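Local coordinates for glutamine amido transferase (Methylobacillus flagellatus, PDB 3M3P), which belongs to the glutamine amidotransferase family, with an alpha/beta fold built round a mixed beta sheet flanked by helices, at residues E193-G198 with V212-D217; E27-Q32 with R235-L240; V151-S156 with L169-Q174. All blocks are in the same frame, centred on the assembly; numbering follows the deposited sequence.

Contact 1 of 3, residues E193-G198 with V212-D217; sequences EELKGG and VEILRD
Leu-195 and Ile-214 face each other with their CA atoms 9.2 Å apart, and Lys-196 and Glu-213 are level at the same spacing. Residues 195-198 form a type II beta turn, closed by a bond of 2.8 Å from Gly-198 N to Leu-195 O. On the other side the helix is near its end, and Arg-216 is the first residue to leave helical geometry. At this separation only side chains bridge the gap. Leu-195 CD2 meets Ile-214 CD1 at 3.8 Å, and the two side chains lie nearly perpendicular. Lys-196 is fully extended, with all four torsions near 180°, and its chain runs out past the Glu-213 carboxylate. Lys-196 NZ and Glu-213 OE2 stay 4.6 Å apart. A water joins them: it accepts from Lys-196 NZ at 2.7 Å and donates to Glu-213 OE2 at 2.6 Å. The opposite charges are probably linked through this water at the exposed margin, while the apolar pair is buried. Beneath that pair lies helix 181-190, with Cys-188 touching both Leu-195 and Ile-214. Strand 134-140 adds Trp-139 against Leu-195 and Phe-137 against Ile-214.

Contact 2 of 3, residues E27-Q32 with R235-L240; sequences EHIPFQ and RWIKGL
Ile-237 CD1 is the shared point of this contact, meeting both Ile-29 and Glu-27. Ile-237 CD1 lies 3.8 Å from Ile-29 CD1. Ile-237 CD1 is also 3.8 Å from Glu-27 CD and stands over the flat side of the carboxylate, not at its rim. Ile-29 CD1 has a second partner, Leu-240 CD1, at 4.0 Å, and the methyl ends of the two meet tip to tip. The torsions explain the meeting. Ile-237 holds CG1 between its backbone N and carbonyl carbon (chi1 61°); with the chain extended beyond it (chi2 164°), this carries CD1 to Ile-29 and Glu-27. Glu-27 bends at chi2 (-83°), and this lays its carboxylate across that methyl. Behind these side chains stand two chain turns. A Schellman motif at His-28 ends the preceding helix and leads to Ile-29. A type I turn from Ile-237 to Leu-240, with Leu-240 N bonded to Ile-237 O at 3.1 Å, brings both apolar residues to the same side. Further out, Val-6 of strand 6-10 touches Ile-29 and Leu-240, Phe-23 of helix 18-26 touches Ile-237, and Arg-235 forms salt bridges with Glu-126 and Asp-168. The Glu-27 carboxylate meets a methyl group, so its charge gains no polar partner from residues 235-240. Apart from it the contact is apolar, and the attraction is probably mostly dispersion among the methyl ends.

Contact 3 of 3, residues V151-S156 with L169-Q174; sequences VHILRS and LHIGFQ
Ile-153 and Ile-171 touch through their CD1 methyls, 4.0 Å apart, the two side chains set roughly square to one another. In Ile-171 the CA-CB bond does not aim at the other strand. With CG1 turned opposite the backbone N (chi1 -171°) and the chain extended beyond it, the terminal methyl still gets there.

The second pair is looser. Leu-154 CD2 comes to the edge of the Phe-173 ring, near the ring plane, with Phe-173 CE1 nearest at 4.4 Å. The leucine methyl therefore lies beside the ring and not over a face. The CA atoms of Leu-154 and Phe-173 are 8.8 Å apart.

Ile-153 and Leu-154 are neighbours in one strand, yet both point toward residues 169-174. The psi of -4° at Ile-153, far from extended values, probably accounts for this break in the alternation. The His-152 ring runs forward alongside its own strand and gives a weak, bent bond from His-152 NE2 to Leu-154 O (3.0 Å). The same NE2 also bonds Ala-160 O.

At the start of the other segment, Leu-169 and His-170 form a classic beta bulge against strand 161-166. Leu-169 CB sits over the centre of the His-170 ring.

Strand 161-166 lies between strands 150-156 and 170-173 in the sheet and runs antiparallel to both. The contact thus joins next-but-one strands through side chains. Phe-173 touches Ala-163 of the middle strand, and its side chain lies near, without touching, what is probably a nucleophile elbow around Cys-89. Helix 122-128 covers the isoleucine pair, with Ala-124 on Ile-153 and Trp-127 on Ile-171. Leu-154 packs on Leu-136 of strand 134-140.

From the N terminus, the first half of contact 2 comes at residues 27-32, where the chain enters edge strand 31-35. Its partner, 235-240, takes in the C-terminal end of helix 218-237 and the turn after it, so contact 2 closes a loop holding most of the chain. Contacts 3 and 1 nest inside that loop in series. Contact 3 spans a three-strand antiparallel meander, joining its first and third strands across the middle one. Contact 1 then brings the loop after helix 181-190 back against helix 211-215. Contacts 2 and 3 touch, through Trp-236 against Ile-171 and Gly-239 against Leu-169, and both reach the same sheet. Contacts 1 and 2 lie on opposite sides of the chain's centre.

Contact 1 of 3, residues E193-G198 with V212-D217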
loop_
_atom_site.group_PDB
_atom_site.type_symbol
_atom_site.label_atom_id
_atom_site.label_comp_id
_atom_site.label_asym_id
_atom_site.label_seq_id
_atom_site.Cartn_x
_atom_site.Cartn_y
_atom_site.Cartn_z
ATOM N N GLU A 193 6.379 -20.890 7.245
ATOM C CA GLU A 193 5.290 -21.797 7.558
ATOM C C GLU A 193 3.924 -21.395 7.020
ATOM O O GLU A 193 2.999 -22.222 6.992
ATOM C CB GLU A 193 5.194 -22.097 9.095
ATOM C CG GLU A 193 6.533 -22.582 9.715
ATOM C CD GLU A 193 7.283 -23.695 8.907
ATOM O OE1 GLU A 193 8.541 -23.694 9.049
ATOM O OE2 GLU A 193 6.740 -24.546 8.114
ATOM N N GLU A 194 3.794 -20.155 6.595
ATOM C CA GLU A 194 2.589 -19.654 5.939
ATOM C C GLU A 194 2.538 -20.018 4.448
ATOM O O GLU A 194 1.506 -19.927 3.824
ATOM C CB GLU A 194 2.489 -18.128 6.066
ATOM C CG GLU A 194 2.162 -17.631 7.435
ATOM C CD GLU A 194 2.023 -16.113 7.436
ATOM O OE1 GLU A 194 1.060 -15.613 6.794
ATOM O OE2 GLU A 194 2.880 -15.416 8.035
ATOM N N LEU A 195 3.664 -20.435 3.874
ATOM C CA LEU A 195 3.754 -20.703 2.441
ATOM C C LEU A 195 3.298 -22.114 2.134
ATOM O O LEU A 195 3.220 -22.953 3.049
ATOM C CB LEU A 195 5.204 -20.455 1.935
ATOM C CG LEU A 195 5.781 -19.110 2.279
ATOM C CD1 LEU A 195 7.235 -18.967 1.711
ATOM C CD2 LEU A 195 4.959 -17.935 1.813
ATOM N N LYS A 196 3.005 -22.406 0.867
ATOM C CA LYS A 196 2.527 -23.749 0.455
ATOM C C LYS A 196 3.549 -24.765 0.884
ATOM O O LYS A 196 4.746 -24.609 0.607
ATOM C CB LYS A 196 2.278 -23.801 -1.055
ATOM C CG LYS A 196 1.623 -25.063 -1.581
ATOM C CD LYS A 196 1.442 -24.990 -3.076
ATOM C CE LYS A 196 0.878 -26.256 -3.687
ATOM N NZ LYS A 196 0.432 -25.999 -5.100
ATOM N N GLY A 197 3.071 -25.820 1.517
ATOM C CA GLY A 197 3.950 -26.834 2.082
ATOM C C GLY A 197 4.308 -26.600 3.537
ATOM O O GLY A 197 4.781 -27.529 4.214
ATOM N N GLY A 198 4.096 -25.398 4.048
ATOM C CA GLY A 198 4.477 -24.968 5.377
ATOM C C GLY A 198 3.606 -25.528 6.456
ATOM O O GLY A 198 2.483 -26.008 6.186
ATOM N N VAL A 212 9.466 -21.774 -3.415
ATOM C CA VAL A 212 10.053 -21.969 -4.751
ATOM C C VAL A 212 9.321 -21.139 -5.811
ATOM O O VAL A 212 9.938 -20.415 -6.602
ATOM C CB VAL A 212 10.056 -23.463 -5.169
ATOM C CG1 VAL A 212 10.279 -23.668 -6.684
ATOM C CG2 VAL A 212 11.102 -24.248 -4.366
ATOM N N GLU A 213 7.995 -21.181 -5.789
ATOM C CA GLU A 213 7.217 -20.404 -6.766
ATOM C C GLU A 213 7.418 -18.901 -6.597
ATOM O O GLU A 213 7.487 -18.157 -7.581
ATOM C CB GLU A 213 5.742 -20.773 -6.657
ATOM C CG GLU A 213 5.439 -22.161 -7.192
ATOM C CD GLU A 213 4.093 -22.706 -6.779
ATOM O OE1 GLU A 213 3.463 -22.313 -5.797
ATOM O OE2 GLU A 213 3.689 -23.710 -7.478
ATOM N N ILE A 214 7.496 -18.439 -5.341
ATOM C CA ILE A 214 7.626 -17.023 -5.077
ATOM C C ILE A 214 8.967 -16.506 -5.538
ATOM O O ILE A 214 9.087 -15.357 -6.023
ATOM C CB ILE A 214 7.361 -16.726 -3.612
ATOM C CG1 ILE A 214 5.865 -16.908 -3.336
ATOM C CG2 ILE A 214 7.807 -15.337 -3.185
ATOM C CD1 ILE A 214 5.442 -16.916 -1.857
ATOM N N LEU A 215 10.003 -17.322 -5.386
ATOM C CA LEU A 215 11.362 -16.922 -5.755
ATOM C C LEU A 215 11.708 -17.141 -7.229
ATOM O O LEU A 215 12.727 -16.648 -7.699
ATOM C CB LEU A 215 12.394 -17.651 -4.858
ATOM C CG LEU A 215 12.176 -17.347 -3.373
ATOM C CD1 LEU A 215 13.138 -18.187 -2.505
ATOM C CD2 LEU A 215 12.328 -15.896 -3.062
ATOM N N ARG A 216 10.835 -17.820 -7.943
ATOM C CA ARG A 216 11.092 -18.186 -9.352
ATOM C C ARG A 216 11.072 -16.906 -10.193
ATOM O O ARG A 216 10.090 -16.145 -10.161
ATOM C CB ARG A 216 10.043 -19.202 -9.764
ATOM C CG ARG A 216 10.188 -19.672 -11.179
ATOM C CD ARG A 216 9.273 -20.819 -11.438
ATOM N NE ARG A 216 9.660 -22.061 -10.785
ATOM C CZ ARG A 216 8.861 -23.043 -10.367
ATOM N NH1 ARG A 216 7.537 -22.916 -10.395
ATOM N NH2 ARG A 216 9.364 -24.163 -9.895
ATOM N N ASP A 217 12.154 -16.685 -10.947
ATOM C CA ASP A 217 12.302 -15.522 -11.791
ATOM C C ASP A 217 12.131 -14.206 -11.007
ATOM O O ASP A 217 11.679 -13.181 -11.549
ATOM C CB ASP A 217 11.339 -15.540 -12.997
ATOM C CG ASP A 217 11.506 -16.774 -13.881
ATOM O OD1 ASP A 217 12.668 -16.950 -14.296
ATOM O OD2 ASP A 217 10.481 -17.488 -14.110
HETATM O O HOH W 1 2.795 -25.894 -6.439
#

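Contact 2 of 3, residues E27-Q32 with R235-L240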
loop_
_atom_site.group_PDB
_atom_site.type_symbol
_atom_site.label_atom_id
_atom_site.label_comp_id
_atom_site.label_asym_id
_atom_site.label_seq_id
_atom_site.Cartn_x
_atom_site.Cartn_y
_atom_site.Cartn_z
ATOM N N GLU A 27 13.610 11.313 -6.201
ATOM C CA GLU A 27 12.950 12.635 -6.425
ATOM C C GLU A 27 13.367 13.709 -5.471
ATOM O O GLU A 27 12.895 14.849 -5.586
ATOM C CB GLU A 27 11.412 12.433 -6.300
ATOM C CG GLU A 27 10.801 11.616 -7.390
ATOM C CD GLU A 27 10.489 12.437 -8.650
ATOM O OE1 GLU A 27 10.388 13.676 -8.592
ATOM O OE2 GLU A 27 10.305 11.870 -9.668
ATOM N N HIS A 28 14.287 13.397 -4.564
ATOM C CA HIS A 28 14.721 14.359 -3.531
ATOM C C HIS A 28 13.507 14.921 -2.795
ATOM O O HIS A 28 13.419 16.119 -2.497
ATOM C CB HIS A 28 15.649 15.418 -4.110
ATOM C CG HIS A 28 16.922 14.811 -4.587
ATOM N ND1 HIS A 28 17.095 14.458 -5.903
ATOM C CD2 HIS A 28 18.002 14.326 -3.911
ATOM C CE1 HIS A 28 18.278 13.886 -6.041
ATOM N NE2 HIS A 28 18.858 13.784 -4.847
ATOM N N ILE A 29 12.573 14.051 -2.514
ATOM C CA ILE A 29 11.422 14.365 -1.656
ATOM C C ILE A 29 11.731 13.848 -0.242
ATOM O O ILE A 29 11.874 12.629 -0.048
ATOM C CB ILE A 29 10.149 13.766 -2.170
ATOM C CG1 ILE A 29 9.846 14.447 -3.538
ATOM C CG2 ILE A 29 8.968 13.936 -1.165
ATOM C CD1 ILE A 29 8.738 13.786 -4.395
ATOM N N PRO A 30 11.780 14.725 0.752
ATOM C CA PRO A 30 12.054 14.226 2.118
ATOM C C PRO A 30 10.912 13.426 2.681
ATOM O O PRO A 30 9.727 13.665 2.344
ATOM C CB PRO A 30 12.248 15.504 2.919
ATOM C CG PRO A 30 11.474 16.537 2.187
ATOM C CD PRO A 30 11.598 16.183 0.722
ATOM N N PHE A 31 11.242 12.449 3.512
ATOM C CA PHE A 31 10.213 11.659 4.166
ATOM C C PHE A 31 10.619 11.309 5.597
ATOM O O PHE A 31 11.820 11.212 5.892
ATOM C CB PHE A 31 9.835 10.403 3.382
ATOM C CG PHE A 31 10.961 9.425 3.143
ATOM C CD1 PHE A 31 11.098 8.287 3.950
ATOM C CD2 PHE A 31 11.788 9.582 2.042
ATOM C CE1 PHE A 31 12.102 7.328 3.661
ATOM C CE2 PHE A 31 12.783 8.602 1.755
ATOM C CZ PHE A 31 12.916 7.493 2.616
ATOM N N GLN A 32 9.613 11.121 6.449
ATOM C CA GLN A 32 9.820 10.795 7.856
ATOM C C GLN A 32 8.976 9.577 8.221
ATOM O O GLN A 32 7.727 9.606 8.157
ATOM C CB GLN A 32 9.347 11.998 8.693
ATOM C CG GLN A 32 10.298 13.175 8.669
ATOM C CD GLN A 32 11.570 12.912 9.471
ATOM O OE1 GLN A 32 11.569 12.168 10.490
ATOM N NE2 GLN A 32 12.669 13.532 9.021
ATOM N N ARG A 235 2.398 9.396 -10.444
ATOM C CA ARG A 235 1.081 10.046 -10.450
ATOM C C ARG A 235 0.748 10.547 -9.061
ATOM O O ARG A 235 0.277 11.665 -8.888
ATOM C CB ARG A 235 0.021 9.089 -10.941
ATOM C CG ARG A 235 -1.393 9.623 -10.966
ATOM C CD ARG A 235 -1.543 10.935 -11.748
ATOM N NE ARG A 235 -2.933 11.385 -11.619
ATOM C CZ ARG A 235 -3.355 12.077 -10.580
ATOM N NH1 ARG A 235 -2.487 12.434 -9.642
ATOM N NH2 ARG A 235 -4.607 12.409 -10.474
ATOM N N TRP A 236 0.962 9.719 -8.049
ATOM C CA TRP A 236 0.583 10.081 -6.696
ATOM C C TRP A 236 1.276 11.341 -6.169
ATOM O O TRP A 236 0.643 12.202 -5.560
ATOM C CB TRP A 236 0.868 8.892 -5.759
ATOM C CG TRP A 236 0.381 9.189 -4.375
ATOM C CD1 TRP A 236 -0.910 9.138 -3.968
ATOM C CD2 TRP A 236 1.143 9.578 -3.249
ATOM N NE1 TRP A 236 -1.012 9.494 -2.638
ATOM C CE2 TRP A 236 0.247 9.761 -2.174
ATOM C CE3 TRP A 236 2.501 9.823 -3.051
ATOM C CZ2 TRP A 236 0.673 10.197 -0.914
ATOM C CZ3 TRP A 236 2.917 10.205 -1.786
ATOM C CH2 TRP A 236 2.024 10.395 -0.758
ATOM N N ILE A 237 2.560 11.515 -6.459
ATOM C CA ILE A 237 3.247 12.700 -5.945
ATOM C C ILE A 237 2.829 14.002 -6.612
ATOM O O ILE A 237 3.123 15.053 -6.089
ATOM C CB ILE A 237 4.789 12.574 -5.976
ATOM C CG1 ILE A 237 5.360 12.383 -7.381
ATOM C CG2 ILE A 237 5.253 11.396 -5.051
ATOM C CD1 ILE A 237 6.902 12.653 -7.474
ATOM N N LYS A 238 2.137 13.919 -7.748
ATOM C CA LYS A 238 1.579 15.166 -8.323
ATOM C C LYS A 238 0.642 15.820 -7.308
ATOM O O LYS A 238 0.420 17.025 -7.364
ATOM C CB LYS A 238 0.881 14.859 -9.641
ATOM C CG LYS A 238 1.867 14.369 -10.661
ATOM C CD LYS A 238 1.316 14.358 -12.045
ATOM C CE LYS A 238 2.434 14.156 -13.056
ATOM N NZ LYS A 238 1.873 13.437 -14.251
ATOM N N GLY A 239 0.036 15.064 -6.414
ATOM C CA GLY A 239 -0.902 15.566 -5.433
ATOM C C GLY A 239 -0.283 16.099 -4.143
ATOM O O GLY A 239 -1.005 16.590 -3.287
ATOM N N LEU A 240 1.039 16.010 -3.963
ATOM C CA LEU A 240 1.659 16.464 -2.697
ATOM C C LEU A 240 1.273 17.916 -2.435
ATOM O O LEU A 240 1.262 18.748 -3.381
ATOM C CB LEU A 240 3.199 16.323 -2.748
ATOM C CG LEU A 240 3.732 14.878 -2.746
ATOM C CD1 LEU A 240 5.255 14.963 -2.871
ATOM C CD2 LEU A 240 3.302 14.120 -1.476
#

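Contact 3 of 3, residues V151-S156 with L169-Q174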
loop_
_atom_site.group_PDB
_atom_site.type_symbol
_atom_site.label_atom_id
_atom_site.label_comp_id
_atom_site.label_asym_id
_atom_site.label_seq_id
_atom_site.Cartn_x
_atom_site.Cartn_y
_atom_site.Cartn_z
ATOM N N VAL A 151 -13.369 4.976 -6.497
ATOM C CA VAL A 151 -13.476 4.260 -7.783
ATOM C C VAL A 151 -12.612 3.030 -7.744
ATOM O O VAL A 151 -11.387 3.102 -7.580
ATOM C CB VAL A 151 -13.079 5.187 -9.008
ATOM C CG1 VAL A 151 -13.095 4.372 -10.296
ATOM C CG2 VAL A 151 -14.079 6.361 -9.081
ATOM N N HIS A 152 -13.219 1.864 -7.865
ATOM C CA HIS A 152 -12.556 0.572 -7.986
ATOM C C HIS A 152 -11.786 0.465 -9.311
ATOM O O HIS A 152 -12.341 0.664 -10.373
ATOM C CB HIS A 152 -13.655 -0.477 -7.921
ATOM C CG HIS A 152 -13.173 -1.874 -8.077
ATOM N ND1 HIS A 152 -13.910 -2.818 -8.751
ATOM C CD2 HIS A 152 -12.093 -2.506 -7.582
ATOM C CE1 HIS A 152 -13.285 -3.993 -8.667
ATOM N NE2 HIS A 152 -12.192 -3.840 -7.947
ATOM N N ILE A 153 -10.485 0.138 -9.211
ATOM C CA ILE A 153 -9.652 0.120 -10.413
ATOM C C ILE A 153 -8.895 -1.176 -10.718
ATOM O O ILE A 153 -8.259 -1.257 -11.762
ATOM C CB ILE A 153 -8.645 1.273 -10.384
ATOM C CG1 ILE A 153 -7.636 1.186 -9.245
ATOM C CG2 ILE A 153 -9.299 2.725 -10.400
ATOM C CD1 ILE A 153 -6.414 2.127 -9.421
ATOM N N LEU A 154 -8.949 -2.185 -9.856
ATOM C CA LEU A 154 -8.123 -3.395 -10.020
ATOM C C LEU A 154 -8.717 -4.536 -9.254
ATOM O O LEU A 154 -9.193 -4.359 -8.132
ATOM C CB LEU A 154 -6.702 -3.089 -9.591
ATOM C CG LEU A 154 -5.621 -4.094 -9.755
ATOM C CD1 LEU A 154 -5.353 -4.408 -11.246
ATOM C CD2 LEU A 154 -4.290 -3.572 -9.054
ATOM N N ARG A 155 -8.723 -5.727 -9.880
ATOM C CA ARG A 155 -9.247 -6.966 -9.306
ATOM C C ARG A 155 -8.377 -8.174 -9.598
ATOM O O ARG A 155 -7.708 -8.236 -10.603
ATOM C CB ARG A 155 -10.673 -7.260 -9.838
ATOM C CG ARG A 155 -10.782 -7.399 -11.354
ATOM C CD ARG A 155 -12.119 -7.912 -11.757
ATOM N NE ARG A 155 -12.002 -9.341 -11.735
ATOM C CZ ARG A 155 -11.510 -10.079 -12.716
ATOM N NH1 ARG A 155 -11.326 -11.408 -12.533
ATOM N NH2 ARG A 155 -11.138 -9.508 -13.833
ATOM N N SER A 156 -8.457 -9.170 -8.719
ATOM C CA SER A 156 -7.928 -10.528 -8.988
ATOM C C SER A 156 -9.046 -11.528 -8.803
ATOM O O SER A 156 -10.083 -11.227 -8.250
ATOM C CB SER A 156 -6.744 -10.846 -8.057
ATOM O OG SER A 156 -7.280 -11.057 -6.757
ATOM N N LEU A 169 -6.873 11.699 -5.760
ATOM C CA LEU A 169 -5.741 12.077 -4.887
ATOM C C LEU A 169 -5.147 10.901 -4.106
ATOM O O LEU A 169 -3.948 10.850 -3.902
ATOM C CB LEU A 169 -6.219 13.140 -3.894
ATOM C CG LEU A 169 -5.463 14.301 -3.421
ATOM C CD1 LEU A 169 -4.523 14.944 -4.477
ATOM C CD2 LEU A 169 -6.441 15.382 -2.838
ATOM N N HIS A 170 -6.012 10.042 -3.601
ATOM C CA HIS A 170 -5.677 8.988 -2.668
ATOM C C HIS A 170 -5.772 7.657 -3.380
ATOM O O HIS A 170 -6.703 7.470 -4.183
ATOM C CB HIS A 170 -6.626 9.004 -1.492
ATOM C CG HIS A 170 -6.887 10.372 -0.954
ATOM N ND1 HIS A 170 -5.905 11.122 -0.337
ATOM C CD2 HIS A 170 -7.972 11.177 -1.092
ATOM C CE1 HIS A 170 -6.417 12.308 -0.051
ATOM N NE2 HIS A 170 -7.669 12.367 -0.500
ATOM N N ILE A 171 -4.876 6.741 -3.092
ATOM C CA ILE A 171 -4.932 5.433 -3.701
ATOM C C ILE A 171 -4.643 4.367 -2.655
ATOM O O ILE A 171 -3.676 4.495 -1.876
ATOM C CB ILE A 171 -4.026 5.349 -4.993
ATOM C CG1 ILE A 171 -4.285 4.023 -5.712
ATOM C CG2 ILE A 171 -2.521 5.553 -4.694
ATOM C CD1 ILE A 171 -3.700 3.955 -7.158
ATOM N N GLY A 172 -5.431 3.301 -2.623
ATOM C CA GLY A 172 -5.222 2.179 -1.736
ATOM C C GLY A 172 -5.069 0.911 -2.512
ATOM O O GLY A 172 -5.815 0.698 -3.488
ATOM N N PHE A 173 -4.121 0.077 -2.071
ATOM C CA PHE A 173 -3.839 -1.229 -2.679
ATOM C C PHE A 173 -3.929 -2.319 -1.638
ATOM O O PHE A 173 -3.468 -2.142 -0.500
ATOM C CB PHE A 173 -2.415 -1.248 -3.230
ATOM C CG PHE A 173 -2.221 -0.461 -4.511
ATOM C CD1 PHE A 173 -2.439 -1.017 -5.730
ATOM C CD2 PHE A 173 -1.788 0.878 -4.452
ATOM C CE1 PHE A 173 -2.241 -0.283 -6.894
ATOM C CE2 PHE A 173 -1.559 1.616 -5.630
ATOM C CZ PHE A 173 -1.846 1.034 -6.826
ATOM N N GLN A 174 -4.431 -3.484 -2.075
ATOM C CA GLN A 174 -4.337 -4.708 -1.281
ATOM C C GLN A 174 -3.010 -5.373 -1.438
ATOM O O GLN A 174 -2.514 -6.030 -0.521
ATOM C CB GLN A 174 -5.502 -5.644 -1.605
ATOM C CG GLN A 174 -5.585 -6.858 -0.683
ATOM C CD GLN A 174 -5.769 -6.457 0.747
ATOM O OE1 GLN A 174 -6.869 -6.054 1.199
ATOM N NE2 GLN A 174 -4.677 -6.600 1.542
#